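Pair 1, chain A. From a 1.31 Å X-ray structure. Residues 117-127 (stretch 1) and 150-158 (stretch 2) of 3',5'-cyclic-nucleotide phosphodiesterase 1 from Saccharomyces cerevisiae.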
# COMPACT_ATOMS: atom_id res chain seq x y z
N VAL A 117 -5.70 -1.96 18.78
CA VAL A 117 -4.28 -1.59 18.84
C VAL A 117 -4.06 -0.31 18.05
O VAL A 117 -3.37 0.60 18.49
CB VAL A 117 -3.36 -2.71 18.30
CG1 VAL A 117 -1.91 -2.23 18.20
CG2 VAL A 117 -3.44 -3.94 19.18
N PHE A 118 -4.67 -0.25 16.86
CA PHE A 118 -4.43 0.87 15.98
C PHE A 118 -4.97 2.21 16.50
O PHE A 118 -4.39 3.27 16.24
CB PHE A 118 -4.95 0.55 14.58
CG PHE A 118 -4.53 1.55 13.58
CD1 PHE A 118 -3.18 1.69 13.23
CD2 PHE A 118 -5.46 2.39 13.01
CE1 PHE A 118 -2.78 2.64 12.30
CE2 PHE A 118 -5.07 3.34 12.06
CZ PHE A 118 -3.73 3.47 11.72
N GLN A 119 -6.05 2.16 17.29
CA GLN A 119 -6.55 3.39 17.89
C GLN A 119 -5.51 4.06 18.80
O GLN A 119 -5.55 5.27 19.00
CB GLN A 119 -7.90 3.16 18.61
CG GLN A 119 -7.85 2.59 20.02
CD GLN A 119 -9.16 2.78 20.77
OE1 GLN A 119 -10.01 3.59 20.37
NE2 GLN A 119 -9.32 2.05 21.86
N GLY A 120 -4.58 3.27 19.33
CA GLY A 120 -3.52 3.79 20.17
C GLY A 120 -2.43 4.56 19.45
O GLY A 120 -1.67 5.28 20.10
N ILE A 121 -2.34 4.45 18.13
CA ILE A 121 -1.38 5.29 17.42
C ILE A 121 -1.83 6.77 17.46
O ILE A 121 -2.76 7.16 16.74
CB ILE A 121 -1.14 4.77 15.99
CG1 ILE A 121 -0.42 3.43 16.02
CG2 ILE A 121 -0.27 5.74 15.21
CD1 ILE A 121 -1.25 2.22 16.32
N THR A 122 -1.23 7.55 18.36
CA THR A 122 -1.64 8.93 18.66
C THR A 122 -1.03 9.95 17.68
O THR A 122 -1.65 10.96 17.33
CB THR A 122 -1.25 9.36 20.10
OG1 THR A 122 0.18 9.28 20.30
CG2 THR A 122 -1.97 8.53 21.16
N ASP A 123 0.19 9.66 17.26
CA ASP A 123 1.04 10.65 16.62
C ASP A 123 1.89 9.95 15.57
O ASP A 123 2.49 8.91 15.84
CB ASP A 123 1.99 11.31 17.63
CG ASP A 123 1.28 12.14 18.70
OD1 ASP A 123 0.82 13.26 18.42
OD2 ASP A 123 1.28 11.70 19.86
N TYR A 124 1.95 10.54 14.38
CA TYR A 124 2.89 10.13 13.34
C TYR A 124 3.93 11.23 13.17
O TYR A 124 3.57 12.42 13.15
CB TYR A 124 2.18 9.99 11.99
CG TYR A 124 1.18 8.87 11.85
CD1 TYR A 124 -0.11 8.98 12.37
CD2 TYR A 124 1.51 7.71 11.14
CE1 TYR A 124 -1.03 7.96 12.20
CE2 TYR A 124 0.59 6.69 10.97
CZ TYR A 124 -0.68 6.83 11.50
OH TYR A 124 -1.62 5.84 11.32
N TYR A 125 5.19 10.83 13.00
CA TYR A 125 6.26 11.75 12.64
C TYR A 125 6.71 11.35 11.25
O TYR A 125 7.34 10.31 11.06
CB TYR A 125 7.40 11.68 13.67
CG TYR A 125 6.94 12.21 15.01
CD1 TYR A 125 6.34 11.37 15.94
CD2 TYR A 125 7.06 13.56 15.32
CE1 TYR A 125 5.89 11.86 17.16
CE2 TYR A 125 6.60 14.06 16.53
CZ TYR A 125 6.02 13.21 17.43
OH TYR A 125 5.57 13.69 18.65
N ILE A 126 6.34 12.16 10.26
CA ILE A 126 6.55 11.81 8.86
C ILE A 126 7.83 12.47 8.37
O ILE A 126 8.08 13.65 8.65
CB ILE A 126 5.33 12.24 7.99
CG1 ILE A 126 4.03 11.61 8.53
CG2 ILE A 126 5.56 11.90 6.52
CD1 ILE A 126 4.01 10.09 8.55
N THR A 127 8.66 11.69 7.67
CA THR A 127 9.96 12.19 7.24
C THR A 127 9.89 12.97 5.93
O THR A 127 10.59 13.96 5.73
CB THR A 127 10.99 11.05 7.10
OG1 THR A 127 10.59 10.15 6.05
CG2 THR A 127 11.17 10.31 8.44
N SER A 150 -13.76 9.43 20.72
CA SER A 150 -12.72 9.09 19.76
C SER A 150 -11.31 9.52 20.15
O SER A 150 -11.08 10.66 20.55
CB SER A 150 -13.07 9.69 18.39
OG SER A 150 -13.14 11.11 18.48
N LYS A 151 -10.37 8.58 20.02
CA LYS A 151 -8.96 8.90 20.11
C LYS A 151 -8.54 9.61 18.81
O LYS A 151 -8.79 9.11 17.71
CB LYS A 151 -8.13 7.62 20.29
CG LYS A 151 -8.35 6.90 21.62
CD LYS A 151 -7.32 5.80 21.80
CE LYS A 151 -7.53 5.01 23.07
NZ LYS A 151 -6.66 3.80 23.09
N LYS A 152 -7.93 10.78 18.96
CA LYS A 152 -7.57 11.63 17.82
C LYS A 152 -6.13 11.41 17.40
O LYS A 152 -5.28 11.09 18.24
CB LYS A 152 -7.79 13.10 18.16
CG LYS A 152 -9.22 13.45 18.57
CD LYS A 152 -9.43 14.95 18.64
CE LYS A 152 -10.88 15.28 18.95
NZ LYS A 152 -11.15 16.74 18.85
N LYS A 153 -5.85 11.59 16.11
CA LYS A 153 -4.50 11.43 15.57
C LYS A 153 -3.91 12.74 15.04
O LYS A 153 -4.61 13.56 14.45
CB LYS A 153 -4.47 10.39 14.45
CG LYS A 153 -4.90 8.98 14.84
CD LYS A 153 -4.48 8.00 13.75
CE LYS A 153 -5.33 6.75 13.68
NZ LYS A 153 -4.98 5.76 14.73
N THR A 154 -2.61 12.90 15.26
CA THR A 154 -1.87 14.06 14.79
C THR A 154 -0.72 13.60 13.91
O THR A 154 0.01 12.65 14.25
CB THR A 154 -1.34 14.91 15.97
OG1 THR A 154 -2.43 15.31 16.80
CG2 THR A 154 -0.63 16.15 15.46
N ILE A 155 -0.58 14.26 12.77
CA ILE A 155 0.51 14.01 11.82
C ILE A 155 1.46 15.19 11.94
O ILE A 155 1.06 16.35 11.70
CB ILE A 155 -0.02 13.93 10.37
CG1 ILE A 155 -1.07 12.83 10.20
CG2 ILE A 155 1.14 13.73 9.41
CD1 ILE A 155 -1.92 12.99 8.95
N TRP A 156 2.70 14.91 12.36
CA TRP A 156 3.74 15.91 12.55
C TRP A 156 4.76 15.83 11.45
O TRP A 156 5.07 14.74 10.95
CB TRP A 156 4.47 15.67 13.85
CG TRP A 156 3.63 15.66 15.09
CD1 TRP A 156 2.97 14.59 15.66
CD2 TRP A 156 3.38 16.79 15.98
NE1 TRP A 156 2.34 14.97 16.82
CE2 TRP A 156 2.55 16.28 17.06
CE3 TRP A 156 3.75 18.13 15.98
CZ2 TRP A 156 2.11 17.10 18.10
CZ3 TRP A 156 3.31 18.95 17.03
CH2 TRP A 156 2.50 18.44 18.06
N GLY A 157 5.35 16.97 11.10
CA GLY A 157 6.43 16.99 10.14
C GLY A 157 7.01 18.38 10.01
O GLY A 157 6.44 19.35 10.52
N LEU A 158 8.14 18.47 9.34
CA LEU A 158 8.66 19.76 8.92
C LEU A 158 7.75 20.32 7.82
O LEU A 158 6.96 19.58 7.23
CB LEU A 158 10.10 19.60 8.42
CG LEU A 158 11.16 19.21 9.46
CD1 LEU A 158 12.52 19.07 8.79
CD2 LEU A 158 11.22 20.18 10.63
O HOH W 1 -6.14 6.99 17.10
O HOH W 2 -10.85 5.88 18.69
O HOH W 3 -3.18 13.13 18.50
O HOH W 4 9.08 16.12 7.87

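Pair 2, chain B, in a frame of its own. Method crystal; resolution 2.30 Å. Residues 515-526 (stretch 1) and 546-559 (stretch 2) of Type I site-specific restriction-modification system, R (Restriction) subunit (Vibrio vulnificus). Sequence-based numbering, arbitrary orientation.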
# COMPACT_ATOMS: atom_id res chain seq x y z
N ALA B 515 9.03 -0.04 -11.25
CA ALA B 515 8.68 0.02 -12.66
C ALA B 515 7.21 -0.35 -12.83
O ALA B 515 6.87 -1.53 -12.88
CB ALA B 515 9.55 -0.94 -13.43
N PRO B 516 6.33 0.66 -12.91
CA PRO B 516 4.90 0.38 -13.07
C PRO B 516 4.45 -0.43 -14.30
O PRO B 516 3.51 -1.21 -14.20
CB PRO B 516 4.28 1.79 -13.03
CG PRO B 516 5.39 2.67 -13.55
CD PRO B 516 6.56 2.10 -12.79
N THR B 517 5.11 -0.28 -15.44
CA THR B 517 4.70 -1.05 -16.61
C THR B 517 5.24 -2.49 -16.62
O THR B 517 5.19 -3.16 -17.65
CB THR B 517 5.12 -0.38 -17.91
OG1 THR B 517 6.49 0.03 -17.81
CG2 THR B 517 4.25 0.83 -18.18
N CYS B 518 5.77 -2.95 -15.49
CA CYS B 518 6.26 -4.33 -15.41
C CYS B 518 5.03 -5.24 -15.54
O CYS B 518 4.08 -5.15 -14.75
CB CYS B 518 6.97 -4.58 -14.07
SG CYS B 518 7.62 -6.26 -13.89
N LYS B 519 5.06 -6.13 -16.53
CA LYS B 519 3.94 -7.01 -16.80
C LYS B 519 4.16 -8.48 -16.46
O LYS B 519 3.20 -9.23 -16.36
CB LYS B 519 3.52 -6.87 -18.27
CG LYS B 519 3.03 -5.47 -18.64
CD LYS B 519 2.61 -5.41 -20.11
CE LYS B 519 1.79 -4.17 -20.44
NZ LYS B 519 0.86 -4.43 -21.57
N ASN B 520 5.42 -8.90 -16.30
CA ASN B 520 5.73 -10.29 -15.95
C ASN B 520 6.71 -10.34 -14.79
O ASN B 520 7.75 -9.71 -14.83
CB ASN B 520 6.38 -11.06 -17.11
CG ASN B 520 5.47 -11.21 -18.32
OD1 ASN B 520 4.28 -11.47 -18.19
ND2 ASN B 520 6.06 -11.08 -19.50
N VAL B 521 6.38 -11.11 -13.77
CA VAL B 521 7.25 -11.28 -12.62
C VAL B 521 7.63 -12.76 -12.63
O VAL B 521 6.77 -13.63 -12.45
CB VAL B 521 6.53 -10.90 -11.30
CG1 VAL B 521 7.35 -11.38 -10.10
CG2 VAL B 521 6.35 -9.38 -11.21
N VAL B 522 8.91 -13.05 -12.84
CA VAL B 522 9.37 -14.43 -12.94
C VAL B 522 10.22 -15.01 -11.80
O VAL B 522 11.25 -14.44 -11.43
CB VAL B 522 10.13 -14.61 -14.28
CG1 VAL B 522 10.42 -16.07 -14.53
CG2 VAL B 522 9.30 -14.03 -15.43
N LEU B 523 9.81 -16.16 -11.29
CA LEU B 523 10.51 -16.82 -10.18
C LEU B 523 11.44 -17.97 -10.59
O LEU B 523 10.98 -19.02 -11.06
CB LEU B 523 9.48 -17.35 -9.18
CG LEU B 523 8.60 -16.37 -8.42
CD1 LEU B 523 7.63 -17.13 -7.53
CD2 LEU B 523 9.47 -15.46 -7.58
N ALA B 524 12.74 -17.79 -10.41
CA ALA B 524 13.70 -18.83 -10.75
C ALA B 524 14.68 -18.95 -9.61
O ALA B 524 15.87 -19.13 -9.81
CB ALA B 524 14.44 -18.48 -12.03
N ARG B 525 14.15 -18.86 -8.40
CA ARG B 525 14.99 -18.92 -7.22
C ARG B 525 14.26 -19.46 -6.02
O ARG B 525 13.03 -19.56 -6.01
CB ARG B 525 15.49 -17.52 -6.89
CG ARG B 525 14.40 -16.63 -6.33
CD ARG B 525 14.92 -15.27 -6.05
NE ARG B 525 16.21 -15.36 -5.38
CZ ARG B 525 16.54 -14.64 -4.32
NH1 ARG B 525 15.67 -13.78 -3.81
NH2 ARG B 525 17.74 -14.78 -3.77
N VAL B 526 15.03 -19.79 -5.00
CA VAL B 526 14.51 -20.28 -3.76
C VAL B 526 14.16 -19.04 -2.94
O VAL B 526 15.03 -18.25 -2.61
CB VAL B 526 15.57 -21.09 -2.96
CG1 VAL B 526 15.03 -21.47 -1.59
CG2 VAL B 526 15.97 -22.33 -3.73
N ASP B 546 -2.75 4.02 -17.96
CA ASP B 546 -2.23 5.05 -18.84
C ASP B 546 -1.42 4.40 -19.97
O ASP B 546 -1.62 4.68 -21.15
CB ASP B 546 -1.34 5.97 -17.99
CG ASP B 546 -1.09 7.31 -18.62
OD1 ASP B 546 -1.97 7.81 -19.34
OD2 ASP B 546 -0.00 7.88 -18.37
N TYR B 547 -0.51 3.51 -19.58
CA TYR B 547 0.37 2.79 -20.49
C TYR B 547 0.00 1.32 -20.68
O TYR B 547 0.88 0.46 -20.79
CB TYR B 547 1.80 2.92 -19.96
CG TYR B 547 2.38 4.28 -20.26
CD1 TYR B 547 2.97 4.53 -21.49
CD2 TYR B 547 2.25 5.34 -19.36
CE1 TYR B 547 3.41 5.80 -21.83
CE2 TYR B 547 2.68 6.62 -19.69
CZ TYR B 547 3.26 6.84 -20.93
OH TYR B 547 3.64 8.11 -21.30
N GLY B 548 -1.29 1.02 -20.72
CA GLY B 548 -1.73 -0.35 -20.91
C GLY B 548 -1.42 -1.32 -19.78
O GLY B 548 -1.49 -2.54 -19.97
N LYS B 549 -1.08 -0.80 -18.61
CA LYS B 549 -0.77 -1.67 -17.48
C LYS B 549 -1.96 -1.80 -16.54
O LYS B 549 -2.24 -0.90 -15.75
CB LYS B 549 0.44 -1.12 -16.72
CG LYS B 549 0.70 -1.80 -15.39
CD LYS B 549 0.85 -3.30 -15.57
CE LYS B 549 1.02 -4.00 -14.24
NZ LYS B 549 2.22 -3.51 -13.51
N LEU B 550 -2.67 -2.93 -16.63
CA LEU B 550 -3.83 -3.17 -15.77
C LEU B 550 -3.74 -4.41 -14.88
O LEU B 550 -4.40 -4.49 -13.85
CB LEU B 550 -5.10 -3.26 -16.61
CG LEU B 550 -5.45 -1.93 -17.29
CD1 LEU B 550 -6.63 -2.09 -18.23
CD2 LEU B 550 -5.74 -0.91 -16.21
N TRP B 551 -2.93 -5.38 -15.28
CA TRP B 551 -2.74 -6.60 -14.50
C TRP B 551 -1.39 -7.21 -14.87
O TRP B 551 -0.73 -6.72 -15.79
CB TRP B 551 -3.86 -7.61 -14.78
CG TRP B 551 -4.02 -7.97 -16.22
CD1 TRP B 551 -4.66 -7.25 -17.18
CD2 TRP B 551 -3.45 -9.11 -16.88
NE1 TRP B 551 -4.54 -7.86 -18.41
CE2 TRP B 551 -3.79 -9.00 -18.25
CE3 TRP B 551 -2.68 -10.20 -16.46
CZ2 TRP B 551 -3.39 -9.96 -19.20
CZ3 TRP B 551 -2.29 -11.15 -17.41
CH2 TRP B 551 -2.64 -11.01 -18.76
N PHE B 552 -0.97 -8.25 -14.16
CA PHE B 552 0.30 -8.88 -14.47
C PHE B 552 0.34 -10.39 -14.24
O PHE B 552 -0.55 -10.95 -13.61
CB PHE B 552 1.43 -8.23 -13.67
CG PHE B 552 1.37 -8.48 -12.20
CD1 PHE B 552 0.40 -7.86 -11.40
CD2 PHE B 552 2.30 -9.32 -11.60
CE1 PHE B 552 0.37 -8.08 -10.02
CE2 PHE B 552 2.28 -9.55 -10.22
CZ PHE B 552 1.31 -8.93 -9.43
N ASN B 553 1.39 -11.02 -14.76
CA ASN B 553 1.61 -12.46 -14.64
C ASN B 553 2.73 -12.80 -13.68
O ASN B 553 3.71 -12.07 -13.59
CB ASN B 553 2.00 -13.08 -16.00
CG ASN B 553 1.02 -12.79 -17.08
OD1 ASN B 553 -0.07 -13.35 -17.11
ND2 ASN B 553 1.40 -11.90 -17.99
N ILE B 554 2.57 -13.90 -12.98
CA ILE B 554 3.60 -14.40 -12.09
C ILE B 554 3.90 -15.80 -12.61
O ILE B 554 3.11 -16.73 -12.42
CB ILE B 554 3.13 -14.50 -10.64
CG1 ILE B 554 2.94 -13.10 -10.04
CG2 ILE B 554 4.15 -15.27 -9.82
CD1 ILE B 554 2.39 -13.13 -8.59
N ILE B 555 5.01 -15.94 -13.33
CA ILE B 555 5.42 -17.24 -13.86
C ILE B 555 6.34 -17.85 -12.80
O ILE B 555 7.39 -17.28 -12.47
CB ILE B 555 6.17 -17.08 -15.20
CG1 ILE B 555 5.26 -16.51 -16.29
CG2 ILE B 555 6.64 -18.42 -15.68
CD1 ILE B 555 4.94 -15.03 -16.15
N ASP B 556 5.93 -18.99 -12.24
CA ASP B 556 6.67 -19.68 -11.17
C ASP B 556 7.38 -20.96 -11.64
O ASP B 556 6.73 -21.99 -11.87
CB ASP B 556 5.68 -20.03 -10.04
CG ASP B 556 6.37 -20.44 -8.75
OD1 ASP B 556 7.61 -20.54 -8.72
OD2 ASP B 556 5.66 -20.67 -7.76
N TYR B 557 8.70 -20.91 -11.73
CA TYR B 557 9.51 -22.05 -12.17
C TYR B 557 10.05 -22.87 -11.01
O TYR B 557 10.66 -23.92 -11.22
CB TYR B 557 10.68 -21.56 -13.03
CG TYR B 557 10.26 -21.09 -14.41
CD1 TYR B 557 9.80 -22.01 -15.36
CD2 TYR B 557 10.28 -19.74 -14.75
CE1 TYR B 557 9.38 -21.59 -16.61
CE2 TYR B 557 9.85 -19.30 -16.00
CZ TYR B 557 9.40 -20.24 -16.93
OH TYR B 557 8.99 -19.83 -18.16
N THR B 558 9.85 -22.38 -9.79
CA THR B 558 10.31 -23.10 -8.62
C THR B 558 9.42 -24.31 -8.39
O THR B 558 9.85 -25.32 -7.83
CB THR B 558 10.26 -22.20 -7.35
OG1 THR B 558 8.90 -21.99 -6.96
CG2 THR B 558 10.90 -20.85 -7.63
N GLY B 559 8.17 -24.22 -8.84
CA GLY B 559 7.25 -25.32 -8.67
C GLY B 559 6.88 -25.49 -7.21
O GLY B 559 6.87 -26.61 -6.68

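What backbone arrangement do the two pairs share? In each, two neighbouring strands run parallel, their directions 20° apart in pair 1 and 14° in pair 2, with a closest axial approach of 4.7 Å in both. Fourteen central residues superpose with an RMSD of 0.7 Å. The first four rungs correspond: Thr A154 N donates to Thr A122 O (3.0 Å) as Asn B553 N does to Lys B519 O (3.0 Å), and Tyr A124 N donates to Thr A154 O (2.9 Å) as Val B521 N does to Asn B553 O (2.8 Å). Two further rungs follow in each, the fourth being Ile A126 N to Trp A156 O (3.0 Å) and Leu B523 N to Ile B555 O (2.9 Å); pair 2 adds a fifth, Tyr B557 N to Leu B523 O (3.0 Å).

How is the face carrying Asp A123, Thr A154, Tyr A125 and Trp A156 filled, and what replaces it in pair 2? Asp A123 matches Asn B520, but their polar ends find different partners. Asp A123 OD1 accepts a nearly straight hydrogen bond from Trp A156 NE1 (2.8 Å), reaching past the bridge partner Thr A154, whereas Asn B520 OD1 accepts one from Asn B553 ND2 (2.9 Å), directly across the bridge. Trp A156 also forms an offset stack with Tyr A125, the planes 8° apart. At these positions pair 2 has Ile B555 and Val B522, which meet more loosely, Val B522 CG2 lying 4.4 Å from Ile B555 CB; Val B522 CG1 also packs 3.6 Å from Tyr B557 CE2, at the ring's edge.

What fills the other face? Ile A155 and Ile B554 nearly coincide, their side-chain centres 0.4 Å apart. Beside them Tyr A124 corresponds to the smaller Val B521. The tyrosine ring meets Lys A153 at its edge, Tyr A124 CE1 to Lys A153 CD being 3.8 Å; Val B521 CG2 instead approaches Phe B552 CD2 at 4.1 Å. Two residues further along, at the matched Ile A126 and Leu B523, Ile A126 CG1 packs against Ile A155 CG2 (3.7 Å), while Leu B523 CD1 lies 3.6 Å from Asp B556 OD1.

How does each pair bring a lysine to the start of its first strand? Lys A153 sends NZ over the face of the Phe A118 ring, 4.0 Å from its centroid, in a cation-pi contact, and makes a weak hydrogen bond from NZ to Ile A121 O (3.3 Å). Phe B552 occupies the matching position and carries no charge. The amine comes instead from Lys B549, which has no matched residue: its NZ donates to Pro B516 O (2.7 Å) and Cys B518 O (2.8 Å). Cys B518 matches Ile A121, so different lysines serve equivalent carbonyls.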